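Long-range contacts in tight junction protein ZO-3 (Homo sapiens, PDB 3KFV), which links tight-junction transmembrane proteins such as claudins, junctional adhesion molecules and occludin to the actin cytoskeleton as a MAGUK-family scaffold, here represented by its SH3 and guanylate kinase-like domains: residues F5-H10 with F29-T34; R140-K145 with E289-P294. All coordinates share one frame; numbering follows the deposited sequence.

Contact 1: residues F5-H10 with F29-T34; sequences FYIRTH and FHVLDT
An antiparallel strand pairing in the SH3 domain joins 5-10 to 29-34, with most of the touching residues buried. Phe5 faces Val31 and Ile7 faces Phe29 as hydrogen-bonded pairs, with Tyr6 and His30 forming the non-hydrogen-bonded pair between them. The grip is firmest at Ile7, whose O accepts from Phe29 N at 2.7 Å and whose N gives to Phe29 O at 2.8 Å. It loosens toward Phe5: Val31 N reaches Phe5 O at 2.9 Å, nearly along the carbonyl axis, but the return bond from Phe5 N to Val31 O is weak at 3.4 Å.

Phe5, Ile7, Phe29 and Val31 share one face of the sheet. The Phe5 ring, set in the crowded position between its N and carbonyl carbon (chi1 43°), lies beside Val31, CE2 meeting CG2 at 3.8 Å, while its far tip crosses the Thr34 methyl. Ile7 CG2 rests on Phe29 CB at 3.9 Å, and Thr9 CG2 comes obliquely against CD2 and CE2 of the Phe29 ring. On the other face the Tyr6 and His30 rings are near parallel (planes at 30°) but slid apart, so that Tyr6 CE1 sits against His30 CD2 at 3.4 Å. Leu32 CD2 lies over the rim of the imidazole on the face opposite Tyr6 OH, and His30 ND1 is anchored to Glu60.

Strand 49-54 flanks 28-33, with a classic beta bulge at Leu32 and Asp33, where both face one residue of strand 49-54; on the far side of strand 5-9, strand 134-141 bonds to Tyr6 and Arg8 through the backbone, and Trp296 meets the Tyr6 ring.

Contact 2: residues R140-K145 with E289-P294; sequences REASFK and EQQTRP
Glu289 O is the best-held polar atom, gripped by two hydrogen bonds from a single residue: Thr292 N at 2.8 Å and Thr292 OG1, also at 2.8 Å, the hydroxyl arriving in the carbonyl plane. The threonine places OG1 between its own N and carbonyl carbon (chi1 72°), which lets it turn back on the end of helix 278-290. A salt bridge from Arg293 NH2 to Glu289 OE1, 2.7 Å long, ties the same turn through its side chains.

Across to 140-145 the work is done by Gln291. Its CG is anti to the backbone N and the chain then bends at chi2 (66°), bringing the amide up to the backbone around Phe144 and Lys145. NE2 donates to Phe144 O at 3.1 Å in a nearly straight bond (165°); Phe144 O lies close to the plane of the Gln291 amide, although NE2 stands above the carbonyl's own plane. OE1 accepts from Arg146 N, so both ends of the flat amide are engaged and its rotation is set. A leucine here would lose both bonds, and the 291 side would probably be left less firmly fixed to the loop at 144-146.

CG of Glu141 is anti to its backbone N and the chain is extended beyond it; this CG meets Thr292 O at 3.2 Å and the carboxylate passes beside Thr292 CA and CB, a van der Waals contact in which no charge is paired between the two residues. Farther along, Pro294 CA lies 3.1 Å from Arg140 O in a CA-H...O contact, just before Ile295 bonds to Arg140 through the backbone. Side-chain amide to backbone, with sparse apolar cover, implies a polar surface junction where the chain leaving for the guanylate kinase-like domain meets the chain returning from it.

In the fold
Contact 1 is largely buried and contact 2 lies on the surface, yet both reach the same antiparallel sheet, where strands 5-9 and 134-141 are neighbours. Their centres are about 22 Å apart and their atoms do not touch. In contact 1 the backbones bond to each other directly and apolar side chains fill one face, as suits the interior of an SH3 fold. Contact 2 relies instead on a glutamine amide reaching across to the main chain. It brings strand 134-141 and the chain leading into strand 294-298 together after the long guanylate kinase-like excursion, as in MAGUK proteins whose SH3 sheet is completed from beyond that domain.

Contact 1: residues F5-H10 with F29-T34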
loop_
_atom_site.group_PDB
_atom_site.type_symbol
_atom_site.label_atom_id
_atom_site.label_comp_id
_atom_site.label_asym_id
_atom_site.label_seq_id
_atom_site.Cartn_x
_atom_site.Cartn_y
_atom_site.Cartn_z
ATOM N N PHE A 5 21.343 -3.518 -10.068
ATOM C CA PHE A 5 20.788 -3.067 -8.804
ATOM C C PHE A 5 19.304 -2.781 -8.963
ATOM O O PHE A 5 18.729 -2.987 -10.035
ATOM C CB PHE A 5 21.496 -1.796 -8.360
ATOM C CG PHE A 5 21.707 -0.815 -9.470
ATOM C CD1 PHE A 5 22.953 -0.667 -10.054
ATOM C CD2 PHE A 5 20.657 -0.051 -9.945
ATOM C CE1 PHE A 5 23.149 0.232 -11.080
ATOM C CE2 PHE A 5 20.846 0.850 -10.977
ATOM C CZ PHE A 5 22.095 0.992 -11.543
ATOM N N TYR A 6 18.687 -2.302 -7.890
ATOM C CA TYR A 6 17.278 -1.941 -7.919
ATOM C C TYR A 6 17.148 -0.436 -7.812
ATOM O O TYR A 6 17.906 0.220 -7.101
ATOM C CB TYR A 6 16.511 -2.623 -6.785
ATOM C CG TYR A 6 16.507 -4.134 -6.869
ATOM C CD1 TYR A 6 15.646 -4.806 -7.734
ATOM C CD2 TYR A 6 17.363 -4.888 -6.082
ATOM C CE1 TYR A 6 15.643 -6.188 -7.811
ATOM C CE2 TYR A 6 17.369 -6.274 -6.147
ATOM C CZ TYR A 6 16.511 -6.921 -7.012
ATOM O OH TYR A 6 16.529 -8.303 -7.066
ATOM N N ILE A 7 16.183 0.114 -8.532
ATOM C CA ILE A 7 16.020 1.556 -8.575
ATOM C C ILE A 7 14.563 1.938 -8.317
ATOM O O ILE A 7 13.636 1.247 -8.752
ATOM C CB ILE A 7 16.496 2.120 -9.934
ATOM C CG1 ILE A 7 17.290 3.408 -9.731
ATOM C CG2 ILE A 7 15.331 2.330 -10.878
ATOM C CD1 ILE A 7 18.645 3.191 -9.111
ATOM N N ARG A 8 14.368 3.026 -7.581
ATOM C CA ARG A 8 13.033 3.578 -7.403
ATOM C C ARG A 8 12.937 4.927 -8.130
ATOM O O ARG A 8 13.833 5.764 -8.026
ATOM C CB ARG A 8 12.698 3.712 -5.922
ATOM C CG ARG A 8 11.221 3.578 -5.627
ATOM C CD ARG A 8 10.959 3.379 -4.141
ATOM N NE ARG A 8 11.191 4.580 -3.337
ATOM C CZ ARG A 8 10.239 5.225 -2.671
ATOM N NH1 ARG A 8 8.990 4.787 -2.711
ATOM N NH2 ARG A 8 10.533 6.303 -1.960
ATOM N N THR A 9 11.858 5.123 -8.881
ATOM C CA THR A 9 11.722 6.300 -9.731
ATOM C C THR A 9 10.922 7.411 -9.043
ATOM O O THR A 9 9.872 7.158 -8.458
ATOM C CB THR A 9 11.060 5.927 -11.077
ATOM O OG1 THR A 9 9.742 5.424 -10.841
ATOM C CG2 THR A 9 11.864 4.854 -11.794
ATOM N N HIS A 10 11.419 8.641 -9.116
ATOM C CA HIS A 10 10.770 9.769 -8.452
ATOM C C HIS A 10 10.347 10.877 -9.417
ATOM O O HIS A 10 10.288 12.057 -9.061
ATOM C CB HIS A 10 11.664 10.314 -7.337
ATOM C CG HIS A 10 11.857 9.348 -6.213
ATOM N ND1 HIS A 10 10.942 9.205 -5.190
ATOM C CD2 HIS A 10 12.842 8.452 -5.966
ATOM C CE1 HIS A 10 11.364 8.273 -4.355
ATOM N NE2 HIS A 10 12.514 7.802 -4.801
ATOM N N PHE A 29 12.506 -0.715 -10.268
ATOM C CA PHE A 29 13.043 -1.471 -11.388
ATOM C C PHE A 29 14.278 -2.266 -11.013
ATOM O O PHE A 29 15.218 -1.745 -10.412
ATOM C CB PHE A 29 13.359 -0.541 -12.564
ATOM C CG PHE A 29 12.142 0.026 -13.218
ATOM C CD1 PHE A 29 11.660 -0.515 -14.397
ATOM C CD2 PHE A 29 11.463 1.089 -12.643
ATOM C CE1 PHE A 29 10.528 0.003 -14.997
ATOM C CE2 PHE A 29 10.332 1.610 -13.237
ATOM C CZ PHE A 29 9.864 1.067 -14.415
ATOM N N HIS A 30 14.267 -3.539 -11.372
ATOM C CA HIS A 30 15.471 -4.333 -11.306
ATOM C C HIS A 30 16.265 -4.052 -12.570
ATOM O O HIS A 30 15.982 -4.618 -13.625
ATOM C CB HIS A 30 15.128 -5.814 -11.204
ATOM C CG HIS A 30 16.328 -6.700 -11.112
ATOM N ND1 HIS A 30 16.344 -7.984 -11.611
ATOM C CD2 HIS A 30 17.559 -6.482 -10.591
ATOM C CE1 HIS A 30 17.530 -8.524 -11.392
ATOM N NE2 HIS A 30 18.285 -7.633 -10.775
ATOM N N VAL A 31 17.233 -3.144 -12.466
ATOM C CA VAL A 31 18.090 -2.793 -13.595
ATOM C C VAL A 31 19.087 -3.915 -13.861
ATOM O O VAL A 31 20.041 -4.101 -13.100
ATOM C CB VAL A 31 18.858 -1.489 -13.330
ATOM C CG1 VAL A 31 19.752 -1.151 -14.507
ATOM C CG2 VAL A 31 17.888 -0.369 -13.061
ATOM N N LEU A 32 18.855 -4.657 -14.939
ATOM C CA LEU A 32 19.648 -5.843 -15.245
ATOM C C LEU A 32 21.073 -5.504 -15.667
ATOM O O LEU A 32 22.031 -6.135 -15.211
ATOM C CB LEU A 32 18.962 -6.689 -16.319
ATOM C CG LEU A 32 17.575 -7.218 -15.942
ATOM C CD1 LEU A 32 17.046 -8.172 -17.005
ATOM C CD2 LEU A 32 17.616 -7.890 -14.579
ATOM N N ASP A 33 21.216 -4.510 -16.538
ATOM C CA ASP A 33 22.541 -4.092 -16.982
ATOM C C ASP A 33 22.583 -2.615 -17.341
ATOM O O ASP A 33 21.574 -2.045 -17.743
ATOM C CB ASP A 33 23.006 -4.925 -18.177
ATOM C CG ASP A 33 24.443 -4.624 -18.564
ATOM O OD1 ASP A 33 25.365 -5.103 -17.857
ATOM O OD2 ASP A 33 24.651 -3.899 -19.566
ATOM N N THR A 34 23.757 -2.005 -17.199
ATOM C CA THR A 34 23.940 -0.601 -17.534
ATOM C C THR A 34 24.907 -0.436 -18.706
ATOM O O THR A 34 24.571 -0.732 -19.857
ATOM C CB THR A 34 24.464 0.204 -16.326
ATOM O OG1 THR A 34 25.820 -0.167 -16.045
ATOM C CG2 THR A 34 23.614 -0.064 -15.101
#

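Contact 2: residues R140-K145 with E289-P294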
loop_
_atom_site.group_PDB
_atom_site.type_symbol
_atom_site.label_atom_id
_atom_site.label_comp_id
_atom_site.label_asym_id
_atom_site.label_seq_id
_atom_site.Cartn_x
_atom_site.Cartn_y
_atom_site.Cartn_z
ATOM N N ARG A 140 14.837 -5.335 2.609
ATOM C CA ARG A 140 15.092 -5.725 3.991
ATOM C C ARG A 140 13.774 -5.967 4.711
ATOM O O ARG A 140 12.736 -5.449 4.319
ATOM C CB ARG A 140 15.874 -4.642 4.737
ATOM C CG ARG A 140 17.268 -4.362 4.198
ATOM C CD ARG A 140 18.257 -5.464 4.520
ATOM N NE ARG A 140 19.635 -5.025 4.308
ATOM C CZ ARG A 140 20.325 -5.203 3.181
ATOM N NH1 ARG A 140 19.769 -5.817 2.142
ATOM N NH2 ARG A 140 21.578 -4.765 3.095
ATOM N N GLU A 141 13.825 -6.761 5.768
ATOM C CA GLU A 141 12.683 -6.941 6.642
ATOM C C GLU A 141 12.507 -5.632 7.397
ATOM O O GLU A 141 13.489 -5.011 7.793
ATOM C CB GLU A 141 12.973 -8.081 7.612
ATOM C CG GLU A 141 11.761 -8.700 8.262
ATOM C CD GLU A 141 12.135 -9.898 9.119
ATOM O OE1 GLU A 141 13.228 -10.475 8.890
ATOM O OE2 GLU A 141 11.342 -10.261 10.018
ATOM N N ALA A 142 11.267 -5.199 7.582
ATOM C CA ALA A 142 11.017 -3.937 8.258
ATOM C C ALA A 142 11.597 -3.966 9.662
ATOM O O ALA A 142 11.464 -4.958 10.383
ATOM C CB ALA A 142 9.534 -3.637 8.306
ATOM N N SER A 143 12.256 -2.879 10.043
ATOM C CA SER A 143 12.798 -2.757 11.389
ATOM C C SER A 143 11.795 -1.994 12.227
ATOM O O SER A 143 12.152 -1.294 13.168
ATOM C CB SER A 143 14.128 -2.018 11.367
ATOM O OG SER A 143 13.967 -0.727 10.801
ATOM N N PHE A 144 10.531 -2.116 11.848
ATOM C CA PHE A 144 9.434 -1.503 12.585
ATOM C C PHE A 144 8.157 -2.276 12.273
ATOM O O PHE A 144 8.092 -3.014 11.283
ATOM C CB PHE A 144 9.290 -0.020 12.221
ATOM C CG PHE A 144 8.953 0.227 10.779
ATOM C CD1 PHE A 144 7.643 0.440 10.387
ATOM C CD2 PHE A 144 9.942 0.243 9.814
ATOM C CE1 PHE A 144 7.327 0.668 9.061
ATOM C CE2 PHE A 144 9.628 0.467 8.478
ATOM C CZ PHE A 144 8.320 0.677 8.105
ATOM N N LYS A 145 7.153 -2.137 13.129
ATOM C CA LYS A 145 5.879 -2.789 12.863
ATOM C C LYS A 145 5.087 -1.995 11.823
ATOM O O LYS A 145 4.769 -0.819 12.021
ATOM C CB LYS A 145 5.097 -3.022 14.160
ATOM C CG LYS A 145 5.539 -4.302 14.884
ATOM C CD LYS A 145 4.919 -4.438 16.258
ATOM C CE LYS A 145 5.193 -5.817 16.850
ATOM N NZ LYS A 145 4.574 -5.999 18.212
ATOM N N GLU A 289 2.497 -12.711 9.220
ATOM C CA GLU A 289 3.317 -13.264 8.153
ATOM C C GLU A 289 3.968 -12.156 7.352
ATOM O O GLU A 289 5.191 -12.057 7.282
ATOM C CB GLU A 289 2.467 -14.112 7.221
ATOM C CG GLU A 289 3.231 -14.706 6.065
ATOM C CD GLU A 289 2.297 -15.245 4.997
ATOM O OE1 GLU A 289 1.662 -14.420 4.288
ATOM O OE2 GLU A 289 2.189 -16.491 4.874
ATOM N N GLN A 290 3.135 -11.317 6.750
ATOM C CA GLN A 290 3.620 -10.253 5.882
ATOM C C GLN A 290 4.502 -9.265 6.629
ATOM O O GLN A 290 5.230 -8.497 6.012
ATOM C CB GLN A 290 2.456 -9.556 5.170
ATOM C CG GLN A 290 1.673 -10.503 4.277
ATOM C CD GLN A 290 0.839 -9.789 3.236
ATOM O OE1 GLN A 290 0.846 -8.560 3.154
ATOM N NE2 GLN A 290 0.112 -10.556 2.429
ATOM N N GLN A 291 4.460 -9.311 7.956
ATOM C CA GLN A 291 5.332 -8.476 8.780
ATOM C C GLN A 291 6.784 -8.936 8.700
ATOM O O GLN A 291 7.705 -8.173 8.999
ATOM C CB GLN A 291 4.873 -8.483 10.237
ATOM C CG GLN A 291 5.899 -7.933 11.211
ATOM C CD GLN A 291 6.155 -6.470 10.994
ATOM O OE1 GLN A 291 5.237 -5.719 10.684
ATOM N NE2 GLN A 291 7.408 -6.048 11.150
ATOM N N THR A 292 6.987 -10.187 8.297
ATOM C CA THR A 292 8.335 -10.730 8.166
ATOM C C THR A 292 8.866 -10.600 6.731
ATOM O O THR A 292 10.068 -10.753 6.493
ATOM C CB THR A 292 8.408 -12.207 8.617
ATOM O OG1 THR A 292 7.756 -13.042 7.648
ATOM C CG2 THR A 292 7.756 -12.399 9.993
ATOM N N ARG A 293 7.969 -10.322 5.785
ATOM C CA ARG A 293 8.351 -10.138 4.386
ATOM C C ARG A 293 9.206 -8.897 4.221
ATOM O O ARG A 293 8.925 -7.862 4.825
ATOM C CB ARG A 293 7.119 -9.990 3.494
ATOM C CG ARG A 293 6.264 -11.236 3.334
ATOM C CD ARG A 293 5.374 -11.070 2.119
ATOM N NE ARG A 293 4.194 -11.933 2.125
ATOM C CZ ARG A 293 4.235 -13.262 2.045
ATOM N NH1 ARG A 293 5.403 -13.896 1.982
ATOM N NH2 ARG A 293 3.105 -13.961 2.040
ATOM N N PRO A 294 10.252 -8.994 3.390
ATOM C CA PRO A 294 11.178 -7.889 3.117
ATOM C C PRO A 294 10.542 -6.790 2.261
ATOM O O PRO A 294 9.912 -7.070 1.242
ATOM C CB PRO A 294 12.295 -8.578 2.324
ATOM C CG PRO A 294 11.601 -9.729 1.672
ATOM C CD PRO A 294 10.713 -10.242 2.761
#